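Local coordinates for protein hydrolase (Burkholderia cenocepacia, PDB 4QKU) that probably hydrolyses fumarylacetoacetate to fumarate and acetoacetate, the last step of phenylalanine and tyrosine breakdown, with the help of bound metal ions, at residues A22-I27 against F112-A117; E28-P33 against V58-Q63; T89-I94 against L140-P145; K218-L223 against S258-Q263; T389-E394 against R404-D409. All coordinates share one frame; numbering follows the deposited sequence.

Contact 1 of 5, residues A22-I27 against F112-A117; sequences ARKSWI and FSRDDA
Phe112 O is gripped from the opposite segment by the hydroxyl of Ser25, whose OG donates to it over 2.6 Å, and by a weak bond from Trp26 N at 3.5 Å. Ser25 OG stands anti to the backbone N (chi1 -167°), where it also accepts from Ile27 N at 3.1 Å and closes an ST turn. Beside it, Arg114 N donates to Lys24 O at 2.9 Å, so the backbones meet in a single bridge between Ser25 and Ser113. The Trp26 indole lies with one face over Phe112 O and points its CD1 edge at Ser113 O. Its six-membered ring runs roughly parallel to the Phe112 ring, planes 30° apart, but offset so far that the rings barely overlap; Trp26 CZ2 reaches Phe112 CD1 at 3.3 Å. Ile27 CD1 touches the same ring carbon, and Leu60 and Leu130 add to this apolar patch. Trp26 NE1 is bonded to Leu111 O. On the outer side, Arg114 passes alongside Lys24, its NH1 paired with Glu28. Ser113 to Asp116 form a type I beta turn, and Asp116 caps helix 117-120, so the N-terminal arm is pinned to the loop joining helices 98-111 and 117-120.

Contact 2 of 5, residues E28-P33 against V58-Q63; sequences ETANDP and VALGDQ
The Asp62 side chain, ending in its flat carboxylate, is crossed at about a right angle by that of Thr29, with Thr29 CG2 lying 3.6 Å from Asp62 OD2. From above the carboxylate plane, 45° out of it, Gln63 NE2 donates to Asp62 OD1 at 2.9 Å, a bond that stays within the Gln63 amide plane. Thr29 OG1 sits between its backbone N and carbonyl carbon (chi1 53°), which directs it at the opposite backbone, and there it accepts from Asp62 N at 3.0 Å. The receiving element is a beta hairpin: strands 55-60 and 63-66 of the antiparallel N-terminal sheet are joined by a type II' turn from Leu60 to Gln63, closed by backbone bonds in both directions between these two residues. Gly61 takes the second position of the turn with positive phi. Its CA lies 3.3 Å from Thr29 OG1 and 3.5 Å from Ala30 N, close enough that a CB there would clash with both. The short 3-10 segment 28-30 therefore rests directly on the turn backbone. Beside the turn, Ala30 CB meets Leu60 CD1 at 4.0 Å, and Leu60 continues to Phe112. Asn31 ND2 binds Ser25 O, while Gly61 pairs through its backbone with Phe37.

Contact 3 of 5, residues T89-I94 against L140-P145; sequences TLNAFI and LPVEIP
Val142 CG1 meets Ile94 CD1 at 3.6 Å, the two side chains crossing at about a right angle, and Leu90 CB touches the same Val142 methyl more loosely. Leu90 CD1 also comes up to Pro141 CB at 4.1 Å. Next to this apolar centre the Leu90 N-H donates to Pro141 O at 3.0 Å, arriving nearly in line with the carbonyl bond. The polar edge is carried by Asn91, whose primary amide grips the backbone of Glu143 twice. Asn91 OD1 accepts from Glu143 N at 2.8 Å, and Asn91 ND2 donates to Glu143 O at 2.9 Å with an angle of 172° at the hydrogen. Both acceptors are met in their carbonyl planes, on a lone pair, which fixes the amide's orientation, since a flip would set like against like. Asn91 CG stands anti to the carbonyl carbon (chi1 -63°), and chi2 of 60° turns the amide onto the extended chain. Outside it, Thr89 CG2 approaches Glu143 N at 3.8 Å. Segment 89-94, which leads into helix 91-95, is in this way fastened to the linker between strands 137-139 and 147-150, while Leu90 packs on Phe44 and Ile46 of strand 44-49 and on Ile286 of strand 280-288, which Pro141 also touches.

Contact 4 of 5, residues K218-L223 against S258-Q263; sequences KLDIEL and SARDIQ. With SO4 (sulfate ion), chain J.
In the probable active site of this FAH-family fold, strand 219-229 pairs antiparallel with strand 248-259 just where the latter passes into helix 260-266. Leu219 and Ala259 form a non-hydrogen-bonded pair, Asp220 and Ser258 a hydrogen-bonded one; Arg260 N donates to Lys218 O at 3.0 Å. Arg260, bent at chi2 (-56°), brings its guanidinium into a buried salt-bridge network. Arg260 NE and NH2 both grip Asp220 OD2, side-on, NE at 3.0 Å; this oxygen also receives Leu386 N, while OD1 takes Leu385 N. Arg260 NH2 donates further to Glu222 OE1 at 3.1 Å. Glu222, a predicted calcium ligand, has its other oxygen paired with Lys276. Ser258 CB lies over one guanidinium face, near its rim, and Ser258 OG binds Asp256 O. Arg260 NH1 is held in plane by OE1 of Gln263, a predicted substrate-binding residue, at 3.0 Å. A sulfate, also bound by His156 and Lys276, probably comes from the crystallisation liquor; its O3 accepts from Arg260 NH1 at 2.8 Å and from Gln263 NE2 at 3.1 Å.

Contact 5 of 5, residues T389-E394 against R404-D409; sequences TWNGKE and RTFIED
Thr389 CG2 and Thr405 CG2 make the closer half of this contact, each touching the opposite backbone: Thr389 CG2 lies 3.6 Å from Thr405 O, and Thr405 CG2 lies 3.5 Å from Gly392 O. Thr405 CG2 stands anti to its carbonyl carbon, which turns the methyl onto the glycine, and Gly392 CA is 3.6 Å from it. The other half is looser. Asn391 OD1 comes to the edge of the Phe406 ring, near its plane, 3.9 Å from Phe406 CZ, with the amide and ring planes 82° apart. Gly392 N stands obliquely off the same ring at 4.1 Å from Phe406 CE2. The segments meet through packing, with no hydrogen bond between them. Thr389 and Phe406 are buried, whereas Asn391, Gly392 and Thr405 remain partly open to solvent. Segment 389-394 follows the end of helix 385-388. Trp390, with positive phi, is the C-prime residue of a Schellman motif, and the chain then curls so that Thr389 O accepts from both Lys393 N and Glu394 N. Thr389 OG1 accepts from Gly392 N at 2.9 Å, an ST motif, and is also bonded to Leu385 O. Gly392 has phi 91°, where a side chain would jam against the preceding carbonyl oxygen. Within the other segment, Arg404 has Glu408 OE1 over its guanidinium face, a purely electrostatic pairing at 3.5 Å from Arg404 NH1, while its NE is bridged to Asp411.

In the fold
Four of the five contacts form two pairs, far apart. Contacts 1 and 2, centres 11 Å apart, make one continuous patch: contact 2 lies within the chain interval spanned by contact 1, and Arg114 to Glu28 and Ser25 to Asn31 bridge them. Contacts 4 and 5, centres 10 Å apart, are joined where Leu219 O meets Ile407 N and Lys218 packs on Phe406. Contact 4 holds the sulfate, Glu222 (predicted calcium ligand) and Gln263 (predicted substrate residue), with the Ser258 side chain about 5 Å from the bound sodium; the Phe406 side chain of contact 5 is about 13 Å from that ion. Contact 3 touches neither pair, its centre 24 Å from that of contact 2 and 28 Å from that of contact 4; along the chain it crosses contact 1.

Contact 1 of 5, residues A22-I27 against F112-A117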
# COMPACT_ATOMS: atom_id res chain seq x y z
N ALA B 22 19.33 35.08 -10.46
CA ALA B 22 20.59 35.80 -10.25
C ALA B 22 21.31 35.33 -9.00
O ALA B 22 22.49 35.57 -8.83
CB ALA B 22 20.33 37.29 -10.15
N ARG B 23 20.62 34.63 -8.11
CA ARG B 23 21.24 34.19 -6.89
C ARG B 23 22.28 33.10 -7.18
O ARG B 23 22.12 32.26 -8.07
CB ARG B 23 20.16 33.71 -5.89
CG ARG B 23 20.67 33.62 -4.47
CD ARG B 23 19.53 33.52 -3.47
NE ARG B 23 18.88 34.80 -3.24
CZ ARG B 23 17.97 35.03 -2.28
NH1 ARG B 23 17.59 34.05 -1.44
NH2 ARG B 23 17.42 36.22 -2.16
N LYS B 24 23.37 33.13 -6.41
CA LYS B 24 24.49 32.19 -6.56
C LYS B 24 25.03 31.81 -5.20
O LYS B 24 24.84 32.56 -4.23
CB LYS B 24 25.63 32.83 -7.39
CG LYS B 24 25.24 33.29 -8.79
CD LYS B 24 24.92 32.11 -9.70
CE LYS B 24 23.92 32.52 -10.77
NZ LYS B 24 23.49 31.36 -11.58
N SER B 25 25.76 30.70 -5.15
CA SER B 25 26.39 30.23 -3.92
C SER B 25 27.92 30.36 -3.89
O SER B 25 28.59 30.39 -4.93
CB SER B 25 26.01 28.78 -3.70
OG SER B 25 26.35 28.36 -2.39
N TRP B 26 28.45 30.45 -2.67
CA TRP B 26 29.91 30.36 -2.44
C TRP B 26 30.40 28.88 -2.53
O TRP B 26 31.61 28.60 -2.57
CB TRP B 26 30.32 31.00 -1.11
CG TRP B 26 29.49 30.61 0.07
CD1 TRP B 26 28.48 31.33 0.64
CD2 TRP B 26 29.61 29.43 0.86
NE1 TRP B 26 27.96 30.67 1.72
CE2 TRP B 26 28.64 29.50 1.88
CE3 TRP B 26 30.46 28.33 0.81
CZ2 TRP B 26 28.49 28.51 2.83
CZ3 TRP B 26 30.30 27.33 1.78
CH2 TRP B 26 29.33 27.43 2.76
N ILE B 27 29.45 27.95 -2.58
CA ILE B 27 29.74 26.61 -3.08
C ILE B 27 29.69 26.69 -4.59
O ILE B 27 28.62 26.63 -5.20
CB ILE B 27 28.74 25.58 -2.52
CG1 ILE B 27 29.00 25.45 -1.03
CG2 ILE B 27 28.89 24.23 -3.20
CD1 ILE B 27 27.84 24.87 -0.28
N PHE B 112 23.75 30.17 2.23
CA PHE B 112 24.64 29.66 1.20
C PHE B 112 24.75 30.58 0.03
O PHE B 112 25.44 30.27 -0.93
CB PHE B 112 24.24 28.26 0.76
CG PHE B 112 24.53 27.21 1.79
CD1 PHE B 112 25.81 26.73 1.95
CD2 PHE B 112 23.53 26.76 2.64
CE1 PHE B 112 26.11 25.80 2.92
CE2 PHE B 112 23.82 25.82 3.62
CZ PHE B 112 25.12 25.34 3.75
N SER B 113 24.10 31.74 0.13
CA SER B 113 24.29 32.83 -0.83
C SER B 113 25.72 33.38 -0.78
O SER B 113 26.27 33.63 0.30
CB SER B 113 23.32 33.97 -0.53
OG SER B 113 22.06 33.71 -1.07
N ARG B 114 26.27 33.63 -1.96
CA ARG B 114 27.69 33.91 -2.11
C ARG B 114 28.25 34.94 -1.12
O ARG B 114 29.41 34.84 -0.71
CB ARG B 114 27.99 34.36 -3.53
CG ARG B 114 29.42 34.08 -3.95
CD ARG B 114 29.94 34.97 -5.07
NE ARG B 114 29.38 34.64 -6.37
CZ ARG B 114 29.84 33.68 -7.17
NH1 ARG B 114 30.87 32.90 -6.79
NH2 ARG B 114 29.26 33.49 -8.34
N ASP B 115 27.42 35.93 -0.77
CA ASP B 115 27.84 37.06 0.03
C ASP B 115 27.65 36.93 1.53
O ASP B 115 28.07 37.81 2.29
CB ASP B 115 27.12 38.31 -0.47
CG ASP B 115 27.52 38.69 -1.88
OD1 ASP B 115 28.55 38.18 -2.38
OD2 ASP B 115 26.79 39.52 -2.50
N ASP B 116 27.05 35.83 1.99
CA ASP B 116 26.89 35.59 3.41
C ASP B 116 28.17 34.92 3.85
O ASP B 116 28.47 33.80 3.42
CB ASP B 116 25.69 34.69 3.67
CG ASP B 116 25.29 34.64 5.13
OD1 ASP B 116 26.12 34.99 6.01
OD2 ASP B 116 24.14 34.22 5.39
N ALA B 117 28.92 35.62 4.69
CA ALA B 117 30.20 35.13 5.18
C ALA B 117 30.09 34.16 6.38
O ALA B 117 31.05 33.47 6.68
CB ALA B 117 31.07 36.31 5.58

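Contact 2 of 5, residues E28-P33 against V58-Q63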
# COMPACT_ATOMS: atom_id res chain seq x y z
N GLU B 28 30.88 26.82 -5.17
CA GLU B 28 31.04 27.17 -6.57
C GLU B 28 30.47 26.14 -7.55
O GLU B 28 30.01 26.50 -8.62
CB GLU B 28 32.53 27.42 -6.90
CG GLU B 28 32.76 28.15 -8.23
CD GLU B 28 32.06 29.51 -8.31
OE1 GLU B 28 32.22 30.34 -7.34
OE2 GLU B 28 31.39 29.79 -9.33
N THR B 29 30.49 24.88 -7.18
CA THR B 29 29.96 23.85 -8.08
C THR B 29 28.46 24.01 -8.34
O THR B 29 27.94 23.52 -9.35
CB THR B 29 30.24 22.43 -7.56
OG1 THR B 29 29.77 22.29 -6.21
CG2 THR B 29 31.75 22.15 -7.65
N ALA B 30 27.77 24.71 -7.45
CA ALA B 30 26.36 24.98 -7.60
C ALA B 30 26.10 25.91 -8.75
O ALA B 30 25.04 25.85 -9.38
CB ALA B 30 25.80 25.59 -6.32
N ASN B 31 27.05 26.78 -9.03
CA ASN B 31 26.86 27.82 -10.03
C ASN B 31 27.22 27.35 -11.43
O ASN B 31 27.20 28.14 -12.36
CB ASN B 31 27.66 29.05 -9.63
CG ASN B 31 27.44 29.43 -8.18
OD1 ASN B 31 26.32 29.35 -7.66
ND2 ASN B 31 28.49 29.90 -7.53
N ASP B 32 27.62 26.09 -11.57
CA ASP B 32 27.78 25.54 -12.89
C ASP B 32 26.38 25.47 -13.54
O ASP B 32 25.45 24.97 -12.92
CB ASP B 32 28.44 24.18 -12.85
CG ASP B 32 28.66 23.58 -14.25
OD1 ASP B 32 27.73 23.60 -15.09
OD2 ASP B 32 29.78 23.09 -14.50
N PRO B 33 26.23 25.98 -14.77
CA PRO B 33 24.95 25.97 -15.45
C PRO B 33 24.34 24.59 -15.58
O PRO B 33 23.09 24.48 -15.59
CB PRO B 33 25.28 26.53 -16.83
CG PRO B 33 26.43 27.44 -16.59
CD PRO B 33 27.21 26.83 -15.48
N VAL B 58 20.38 18.23 2.31
CA VAL B 58 19.96 19.05 1.15
C VAL B 58 21.15 19.17 0.19
O VAL B 58 22.28 19.46 0.61
CB VAL B 58 19.49 20.43 1.58
CG1 VAL B 58 19.33 21.38 0.38
CG2 VAL B 58 18.17 20.35 2.33
N ALA B 59 20.89 18.87 -1.08
CA ALA B 59 21.92 18.89 -2.10
C ALA B 59 22.18 20.31 -2.51
O ALA B 59 21.26 21.10 -2.66
CB ALA B 59 21.46 18.09 -3.32
N LEU B 60 23.46 20.63 -2.70
CA LEU B 60 23.86 21.92 -3.22
C LEU B 60 25.22 21.71 -3.91
O LEU B 60 26.18 21.27 -3.27
CB LEU B 60 23.97 22.94 -2.08
CG LEU B 60 24.21 24.39 -2.48
CD1 LEU B 60 23.15 24.91 -3.44
CD2 LEU B 60 24.28 25.28 -1.26
N GLY B 61 25.29 22.05 -5.19
CA GLY B 61 26.49 21.77 -5.98
C GLY B 61 26.80 20.29 -5.87
O GLY B 61 25.90 19.46 -6.03
N ASP B 62 28.04 19.96 -5.58
CA ASP B 62 28.47 18.56 -5.46
C ASP B 62 28.52 18.14 -3.99
O ASP B 62 29.12 17.12 -3.66
CB ASP B 62 29.84 18.35 -6.15
CG ASP B 62 31.00 19.06 -5.45
OD1 ASP B 62 30.81 19.69 -4.38
OD2 ASP B 62 32.15 18.98 -5.96
N GLN B 63 27.91 18.94 -3.12
CA GLN B 63 27.93 18.75 -1.68
C GLN B 63 26.54 18.40 -1.16
O GLN B 63 25.55 18.50 -1.89
CB GLN B 63 28.34 20.05 -0.98
CG GLN B 63 29.71 20.57 -1.32
CD GLN B 63 30.79 19.65 -0.78
OE1 GLN B 63 30.90 19.44 0.43
NE2 GLN B 63 31.61 19.10 -1.68

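Contact 3 of 5, residues T89-I94 against L140-P145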
# COMPACT_ATOMS: atom_id res chain seq x y z
N THR B 89 14.30 9.25 8.32
CA THR B 89 13.50 9.64 7.17
C THR B 89 13.10 11.08 7.31
O THR B 89 13.23 11.67 8.39
CB THR B 89 12.24 8.79 7.05
OG1 THR B 89 11.42 8.97 8.21
CG2 THR B 89 12.59 7.32 6.91
N LEU B 90 12.58 11.64 6.22
CA LEU B 90 12.13 13.02 6.22
C LEU B 90 10.68 13.19 6.68
O LEU B 90 10.19 14.31 6.79
CB LEU B 90 12.27 13.63 4.80
CG LEU B 90 13.68 13.84 4.21
CD1 LEU B 90 13.60 14.25 2.75
CD2 LEU B 90 14.47 14.86 5.00
N ASN B 91 9.97 12.09 6.92
CA ASN B 91 8.51 12.17 7.26
C ASN B 91 8.19 13.18 8.36
O ASN B 91 7.29 13.99 8.19
CB ASN B 91 7.96 10.81 7.68
CG ASN B 91 8.03 9.78 6.56
OD1 ASN B 91 9.11 9.47 6.06
ND2 ASN B 91 6.89 9.27 6.16
N ALA B 92 8.93 13.11 9.47
CA ALA B 92 8.69 13.98 10.62
C ALA B 92 8.90 15.43 10.26
O ALA B 92 8.09 16.29 10.60
CB ALA B 92 9.57 13.60 11.80
N PHE B 93 9.97 15.70 9.52
CA PHE B 93 10.17 17.03 9.04
C PHE B 93 9.00 17.47 8.17
O PHE B 93 8.45 18.54 8.36
CB PHE B 93 11.49 17.14 8.28
CG PHE B 93 11.63 18.44 7.52
CD1 PHE B 93 11.90 19.61 8.19
CD2 PHE B 93 11.50 18.48 6.14
CE1 PHE B 93 12.04 20.80 7.50
CE2 PHE B 93 11.63 19.67 5.44
CZ PHE B 93 11.90 20.83 6.12
N ILE B 94 8.63 16.64 7.19
CA ILE B 94 7.57 17.02 6.26
C ILE B 94 6.29 17.31 7.00
O ILE B 94 5.61 18.31 6.74
CB ILE B 94 7.36 15.95 5.17
CG1 ILE B 94 8.60 15.85 4.28
CG2 ILE B 94 6.17 16.32 4.30
CD1 ILE B 94 8.72 14.56 3.51
N LEU B 140 16.23 5.93 0.59
CA LEU B 140 14.86 6.38 0.41
C LEU B 140 14.59 7.60 1.29
O LEU B 140 14.79 7.52 2.50
CB LEU B 140 13.88 5.30 0.84
CG LEU B 140 13.31 4.38 -0.23
CD1 LEU B 140 12.12 3.63 0.37
CD2 LEU B 140 12.86 5.14 -1.47
N PRO B 141 14.12 8.71 0.68
CA PRO B 141 13.97 9.94 1.43
C PRO B 141 12.86 9.87 2.47
O PRO B 141 12.94 10.54 3.50
CB PRO B 141 13.66 10.97 0.35
CG PRO B 141 13.15 10.20 -0.81
CD PRO B 141 13.79 8.87 -0.74
N VAL B 142 11.82 9.09 2.19
CA VAL B 142 10.72 8.94 3.13
C VAL B 142 10.35 7.48 3.36
O VAL B 142 10.65 6.62 2.54
CB VAL B 142 9.46 9.67 2.63
CG1 VAL B 142 9.68 11.17 2.60
CG2 VAL B 142 9.05 9.17 1.24
N GLU B 143 9.69 7.23 4.48
CA GLU B 143 8.93 6.02 4.67
C GLU B 143 7.64 6.21 3.90
O GLU B 143 6.90 7.12 4.18
CB GLU B 143 8.63 5.79 6.15
CG GLU B 143 8.03 4.43 6.49
CD GLU B 143 8.01 4.15 7.99
OE1 GLU B 143 8.22 5.08 8.80
OE2 GLU B 143 7.79 2.98 8.39
N ILE B 144 7.39 5.34 2.92
CA ILE B 144 6.22 5.44 2.08
C ILE B 144 5.07 4.63 2.72
O ILE B 144 5.11 3.40 2.73
CB ILE B 144 6.54 4.91 0.68
CG1 ILE B 144 7.69 5.74 0.10
CG2 ILE B 144 5.32 4.93 -0.22
CD1 ILE B 144 8.31 5.19 -1.16
N PRO B 145 4.03 5.32 3.26
CA PRO B 145 2.92 4.58 3.82
C PRO B 145 2.08 3.93 2.73
O PRO B 145 1.59 2.83 2.92
CB PRO B 145 2.13 5.66 4.58
CG PRO B 145 3.09 6.78 4.75
CD PRO B 145 3.86 6.76 3.47

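Contact 4 of 5, residues K218-L223 against S258-Q263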
# COMPACT_ATOMS: atom_id res chain seq x y z
N LYS B 218 10.37 -10.13 -21.03
CA LYS B 218 10.05 -8.77 -21.47
C LYS B 218 10.09 -7.78 -20.33
O LYS B 218 9.10 -7.12 -20.02
CB LYS B 218 8.69 -8.73 -22.12
CG LYS B 218 8.63 -9.53 -23.40
CD LYS B 218 7.20 -9.78 -23.79
CE LYS B 218 6.98 -9.58 -25.27
NZ LYS B 218 5.85 -10.40 -25.75
N LEU B 219 11.24 -7.71 -19.69
CA LEU B 219 11.48 -6.77 -18.63
C LEU B 219 11.63 -5.35 -19.23
O LEU B 219 12.25 -5.16 -20.28
CB LEU B 219 12.74 -7.17 -17.87
CG LEU B 219 13.09 -6.34 -16.65
CD1 LEU B 219 11.99 -6.36 -15.62
CD2 LEU B 219 14.37 -6.86 -16.04
N ASP B 220 11.02 -4.38 -18.56
CA ASP B 220 10.81 -3.07 -19.13
C ASP B 220 10.91 -2.02 -18.04
O ASP B 220 10.82 -2.31 -16.85
CB ASP B 220 9.45 -3.01 -19.84
CG ASP B 220 9.32 -1.82 -20.82
OD1 ASP B 220 10.29 -1.06 -21.00
OD2 ASP B 220 8.23 -1.67 -21.42
N ILE B 221 11.14 -0.79 -18.47
CA ILE B 221 11.06 0.38 -17.61
C ILE B 221 9.75 1.06 -17.82
O ILE B 221 9.02 0.74 -18.75
CB ILE B 221 12.19 1.39 -17.91
CG1 ILE B 221 12.25 1.77 -19.40
CG2 ILE B 221 13.51 0.80 -17.50
CD1 ILE B 221 11.86 3.19 -19.64
N GLU B 222 9.44 1.97 -16.91
CA GLU B 222 8.33 2.91 -17.13
C GLU B 222 8.75 4.27 -16.60
O GLU B 222 8.86 4.45 -15.38
CB GLU B 222 7.07 2.43 -16.44
CG GLU B 222 6.34 1.30 -17.18
CD GLU B 222 4.86 1.26 -16.86
OE1 GLU B 222 4.08 1.04 -17.82
OE2 GLU B 222 4.48 1.45 -15.67
N LEU B 223 9.04 5.18 -17.52
CA LEU B 223 9.36 6.57 -17.17
C LEU B 223 8.16 7.32 -16.56
O LEU B 223 7.13 7.47 -17.19
CB LEU B 223 9.86 7.34 -18.39
CG LEU B 223 10.01 8.86 -18.26
CD1 LEU B 223 11.02 9.25 -17.20
CD2 LEU B 223 10.41 9.41 -19.61
N SER B 258 8.50 -3.01 -14.97
CA SER B 258 7.35 -3.83 -15.37
C SER B 258 7.79 -5.10 -16.10
O SER B 258 8.67 -5.03 -16.97
CB SER B 258 6.48 -3.02 -16.30
OG SER B 258 6.10 -1.79 -15.71
N ALA B 259 7.23 -6.24 -15.74
CA ALA B 259 7.46 -7.47 -16.49
C ALA B 259 6.27 -7.72 -17.41
O ALA B 259 5.23 -8.18 -16.96
CB ALA B 259 7.65 -8.64 -15.54
N ARG B 260 6.43 -7.43 -18.70
CA ARG B 260 5.28 -7.36 -19.61
C ARG B 260 4.65 -8.69 -19.92
O ARG B 260 3.43 -8.75 -20.12
CB ARG B 260 5.65 -6.72 -20.94
CG ARG B 260 6.33 -5.37 -20.82
CD ARG B 260 5.48 -4.42 -20.03
NE ARG B 260 5.85 -3.03 -20.21
CZ ARG B 260 5.17 -2.03 -19.66
NH1 ARG B 260 4.12 -2.30 -18.91
NH2 ARG B 260 5.53 -0.77 -19.86
N ASP B 261 5.44 -9.75 -19.92
CA ASP B 261 4.88 -11.08 -20.21
C ASP B 261 4.08 -11.62 -19.02
O ASP B 261 3.04 -12.27 -19.21
CB ASP B 261 5.93 -12.10 -20.69
CG ASP B 261 7.29 -11.97 -20.00
OD1 ASP B 261 7.51 -11.10 -19.12
OD2 ASP B 261 8.17 -12.79 -20.36
N ILE B 262 4.56 -11.33 -17.82
CA ILE B 262 3.87 -11.67 -16.58
C ILE B 262 2.56 -10.89 -16.48
O ILE B 262 1.52 -11.44 -16.09
CB ILE B 262 4.76 -11.35 -15.36
CG1 ILE B 262 6.02 -12.24 -15.35
CG2 ILE B 262 3.97 -11.55 -14.06
CD1 ILE B 262 7.05 -11.91 -14.28
N GLN B 263 2.63 -9.62 -16.84
CA GLN B 263 1.52 -8.70 -16.76
C GLN B 263 0.32 -9.11 -17.64
O GLN B 263 -0.80 -9.28 -17.13
CB GLN B 263 2.00 -7.33 -17.17
CG GLN B 263 1.02 -6.18 -17.03
CD GLN B 263 1.61 -4.88 -17.55
OE1 GLN B 263 2.75 -4.86 -18.01
NE2 GLN B 263 0.83 -3.80 -17.50
S SO4 J . 0.98 0.01 -18.37
O1 SO4 J . -0.24 0.09 -17.54
O2 SO4 J . 1.60 1.35 -18.44
O3 SO4 J . 1.97 -0.93 -17.80
O4 SO4 J . 0.57 -0.47 -19.71

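Contact 5 of 5, residues T389-E394 against R404-D409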
# COMPACT_ATOMS: atom_id res chain seq x y z
N THR B 389 9.79 -0.02 -28.88
CA THR B 389 10.07 -1.11 -29.81
C THR B 389 8.80 -1.76 -30.33
O THR B 389 8.87 -2.77 -31.03
CB THR B 389 10.93 -2.18 -29.16
OG1 THR B 389 10.11 -3.00 -28.33
CG2 THR B 389 12.01 -1.55 -28.31
N TRP B 390 7.65 -1.19 -30.01
CA TRP B 390 6.35 -1.78 -30.31
C TRP B 390 6.30 -3.27 -30.02
O TRP B 390 6.14 -4.11 -30.91
CB TRP B 390 5.92 -1.48 -31.74
CG TRP B 390 4.43 -1.34 -31.74
CD1 TRP B 390 3.49 -2.21 -32.24
CD2 TRP B 390 3.70 -0.29 -31.10
NE1 TRP B 390 2.21 -1.73 -31.98
CE2 TRP B 390 2.32 -0.56 -31.27
CE3 TRP B 390 4.08 0.84 -30.37
CZ2 TRP B 390 1.33 0.29 -30.78
CZ3 TRP B 390 3.10 1.69 -29.88
CH2 TRP B 390 1.74 1.40 -30.08
N ASN B 391 6.45 -3.58 -28.75
CA ASN B 391 6.38 -4.94 -28.26
C ASN B 391 7.42 -5.87 -28.88
O ASN B 391 7.15 -7.05 -29.10
CB ASN B 391 4.97 -5.50 -28.45
CG ASN B 391 4.69 -6.70 -27.57
OD1 ASN B 391 5.44 -6.98 -26.64
ND2 ASN B 391 3.58 -7.37 -27.82
N GLY B 392 8.59 -5.33 -29.16
CA GLY B 392 9.72 -6.13 -29.64
C GLY B 392 9.84 -6.26 -31.16
O GLY B 392 10.62 -7.09 -31.63
N LYS B 393 9.10 -5.45 -31.91
CA LYS B 393 9.05 -5.53 -33.38
C LYS B 393 10.05 -4.60 -34.06
O LYS B 393 10.61 -4.97 -35.08
CB LYS B 393 7.63 -5.26 -33.89
CG LYS B 393 6.59 -6.10 -33.15
CD LYS B 393 5.83 -7.12 -33.97
CE LYS B 393 5.22 -8.13 -33.00
NZ LYS B 393 4.44 -9.09 -33.79
N GLU B 394 10.26 -3.41 -33.50
CA GLU B 394 11.32 -2.52 -34.00
C GLU B 394 12.38 -2.35 -32.89
O GLU B 394 12.26 -1.49 -32.03
CB GLU B 394 10.76 -1.16 -34.49
N ARG B 404 18.47 -3.68 -28.68
CA ARG B 404 17.59 -4.17 -27.64
C ARG B 404 16.15 -4.16 -28.10
O ARG B 404 15.72 -3.26 -28.85
CB ARG B 404 17.68 -3.27 -26.41
CG ARG B 404 18.94 -3.44 -25.58
CD ARG B 404 18.99 -4.79 -24.83
NE ARG B 404 20.21 -4.86 -24.02
CZ ARG B 404 21.43 -5.12 -24.50
NH1 ARG B 404 21.63 -5.40 -25.79
NH2 ARG B 404 22.47 -5.10 -23.68
N THR B 405 15.39 -5.16 -27.63
CA THR B 405 13.93 -5.05 -27.51
C THR B 405 13.63 -4.75 -26.04
O THR B 405 13.38 -3.61 -25.69
CB THR B 405 13.19 -6.32 -27.98
OG1 THR B 405 13.76 -7.46 -27.33
CG2 THR B 405 13.34 -6.48 -29.48
N PHE B 406 13.66 -5.76 -25.19
CA PHE B 406 13.48 -5.53 -23.76
C PHE B 406 14.81 -5.59 -23.02
O PHE B 406 15.83 -5.91 -23.61
CB PHE B 406 12.44 -6.49 -23.20
CG PHE B 406 11.07 -6.21 -23.69
CD1 PHE B 406 10.29 -5.25 -23.08
CD2 PHE B 406 10.58 -6.86 -24.82
CE1 PHE B 406 9.02 -4.96 -23.54
CE2 PHE B 406 9.32 -6.57 -25.29
CZ PHE B 406 8.54 -5.61 -24.66
N ILE B 407 14.80 -5.28 -21.72
CA ILE B 407 16.04 -5.16 -20.96
C ILE B 407 16.71 -6.51 -20.74
O ILE B 407 16.05 -7.53 -20.45
CB ILE B 407 15.80 -4.52 -19.58
CG1 ILE B 407 15.14 -3.15 -19.71
CG2 ILE B 407 17.09 -4.33 -18.84
CD1 ILE B 407 14.40 -2.76 -18.45
N GLU B 408 18.04 -6.49 -20.84
CA GLU B 408 18.85 -7.67 -20.68
C GLU B 408 19.67 -7.59 -19.39
O GLU B 408 20.04 -6.50 -18.92
CB GLU B 408 19.73 -7.81 -21.91
CG GLU B 408 18.92 -8.22 -23.13
CD GLU B 408 19.74 -8.38 -24.39
OE1 GLU B 408 20.97 -8.54 -24.31
OE2 GLU B 408 19.15 -8.37 -25.50
N ASP B 409 19.99 -8.76 -18.86
CA ASP B 409 20.75 -8.89 -17.65
C ASP B 409 22.03 -8.04 -17.76
O ASP B 409 22.71 -8.04 -18.79
CB ASP B 409 21.09 -10.38 -17.36
CG ASP B 409 19.86 -11.20 -16.92
OD1 ASP B 409 18.73 -10.64 -16.80
OD2 ASP B 409 20.01 -12.43 -16.70